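Local coordinates for esterase (Alcaligenes sp., PDB 1QLW) that hydrolyses carboxylic esters as a member of the alpha/beta hydrolase family, at the interface of chains A and B. Coordinates in Å, arbitrary orientation; residue numbers count along the deposited sequence, not the author numbering. Chains: chain A/B, Esterase.

The interface of chains A and B. Residues chain A 35, 121; chain B 127-128, 130-133.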
loop_
_atom_site.group_PDB
_atom_site.type_symbol
_atom_site.label_atom_id
_atom_site.label_comp_id
_atom_site.label_asym_id
_atom_site.label_seq_id
_atom_site.Cartn_x
_atom_site.Cartn_y
_atom_site.Cartn_z
ATOM N N LEU A 35 -22.830 8.414 1.848
ATOM C CA LEU A 35 -24.201 8.061 2.147
ATOM C C LEU A 35 -24.609 8.540 3.540
ATOM O O LEU A 35 -25.745 8.272 3.949
ATOM C CB LEU A 35 -24.359 6.539 2.102
ATOM C CG LEU A 35 -23.608 5.737 1.033
ATOM C CD1 LEU A 35 -23.643 4.261 1.413
ATOM C CD2 LEU A 35 -24.192 6.026 -0.346
ATOM N N LYS A 121 -26.114 2.968 -5.230
ATOM C CA LYS A 121 -26.702 2.688 -3.924
ATOM C C LYS A 121 -27.779 3.696 -3.572
ATOM O O LYS A 121 -28.769 3.349 -2.925
ATOM C CB LYS A 121 -25.601 2.627 -2.868
ATOM C CG LYS A 121 -26.106 1.964 -1.595
ATOM C CD LYS A 121 -24.901 1.608 -0.736
ATOM C CE LYS A 121 -25.333 1.155 0.624
ATOM N NZ LYS A 121 -26.101 -0.098 0.613
ATOM N N ALA B 127 -29.562 -3.208 -5.115
ATOM C CA ALA B 127 -28.571 -2.151 -4.940
ATOM C C ALA B 127 -28.182 -1.911 -3.492
ATOM O O ALA B 127 -27.051 -1.513 -3.202
ATOM C CB ALA B 127 -29.027 -0.842 -5.579
ATOM N N SER B 128 -29.049 -2.212 -2.532
ATOM C CA SER B 128 -28.706 -2.107 -1.120
ATOM C C SER B 128 -27.604 -3.063 -0.691
ATOM O O SER B 128 -26.992 -2.850 0.360
ATOM C CB SER B 128 -29.977 -2.306 -0.291
ATOM O OG SER B 128 -30.419 -3.638 -0.415
ATOM N N LEU B 130 -24.817 -3.218 -2.195
ATOM C CA LEU B 130 -23.551 -2.545 -2.427
ATOM C C LEU B 130 -22.921 -2.179 -1.101
ATOM O O LEU B 130 -23.635 -1.831 -0.154
ATOM C CB LEU B 130 -23.747 -1.294 -3.284
ATOM C CG LEU B 130 -24.149 -1.571 -4.729
ATOM C CD1 LEU B 130 -24.543 -0.275 -5.413
ATOM C CD2 LEU B 130 -23.021 -2.251 -5.494
ATOM N N PRO B 131 -21.603 -2.249 -0.995
ATOM C CA PRO B 131 -20.948 -1.869 0.236
ATOM C C PRO B 131 -21.142 -0.399 0.557
ATOM O O PRO B 131 -21.178 0.437 -0.338
ATOM C CB PRO B 131 -19.459 -2.131 -0.050
ATOM C CG PRO B 131 -19.351 -2.049 -1.535
ATOM C CD PRO B 131 -20.645 -2.606 -2.063
ATOM N N ASP B 132 -21.220 -0.093 1.843
ATOM C CA ASP B 132 -21.266 1.287 2.321
ATOM C C ASP B 132 -19.842 1.857 2.195
ATOM O O ASP B 132 -18.938 1.323 2.846
ATOM C CB ASP B 132 -21.656 1.309 3.793
ATOM C CG ASP B 132 -23.146 1.244 4.038
ATOM O OD1 ASP B 132 -23.950 1.228 3.094
ATOM O OD2 ASP B 132 -23.536 1.235 5.224
ATOM N N LEU B 133 -19.647 2.853 1.347
ATOM C CA LEU B 133 -18.356 3.431 1.024
ATOM C C LEU B 133 -18.396 4.940 1.212
ATOM O O LEU B 133 -19.451 5.562 0.985
ATOM C CB LEU B 133 -18.000 3.194 -0.454
ATOM C CG LEU B 133 -18.017 1.752 -0.907
ATOM C CD1 LEU B 133 -17.652 1.606 -2.372
ATOM C CD2 LEU B 133 -17.069 0.887 -0.071
HETATM O O HOH W 1 -21.028 6.615 3.032
#
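A:Lys121, the last residue of helix 115-121, reaches across to B:Ser128, B:Leu130 and B:Asp132, in 3-10 helix 127-129 and the loop that follows it in the second copy of this alpha/beta hydrolase; the side chain at the end of the helix lays its amine against main-chain oxygens of the other subunit. The patch belongs to a two-fold interface and has a twin with the chains exchanged; whether the pair persists in solution the structure alone does not show. The lysine chain runs extended, CG anti to the backbone N (chi1 -164°), until it bends at chi4 (65°) and turns NZ towards main-chain oxygens. There the terminal amine nitrogen NZ hydrogen-bonds to O of B:Ser128 at 2.9 Å, within 3-10 helix 127-129, and to O of B:Leu130 at 3.1 Å. The second bond meets the carbonyl at 144° with the donor tilted out of its plane. Lysine suits this place because a long aliphatic stem delivers a multiple donor to carbonyls. B:Asp132 slants across the stem; its carboxylate OD1 lies 3.5 Å from NZ of A:Lys121, a long salt bridge that may offset part of the lysine's charge. On another side of the stem, CD1 of B:Leu130 lies 4.0 Å from CA of A:Lys121, a branched apolar group suited to packing on a helix end. A methionine in place of A:Lys121 would probably leave the two carbonyls without their shared donor and B:Asp132 without its cation. A:Leu35 places its methyl CD1 3.9 Å from CA of B:Asp132, adding an apolar flank beside the carboxylate. Its backbone N binds water 1 at 2.8 Å, and this water passes the link on to O of B:Leu133.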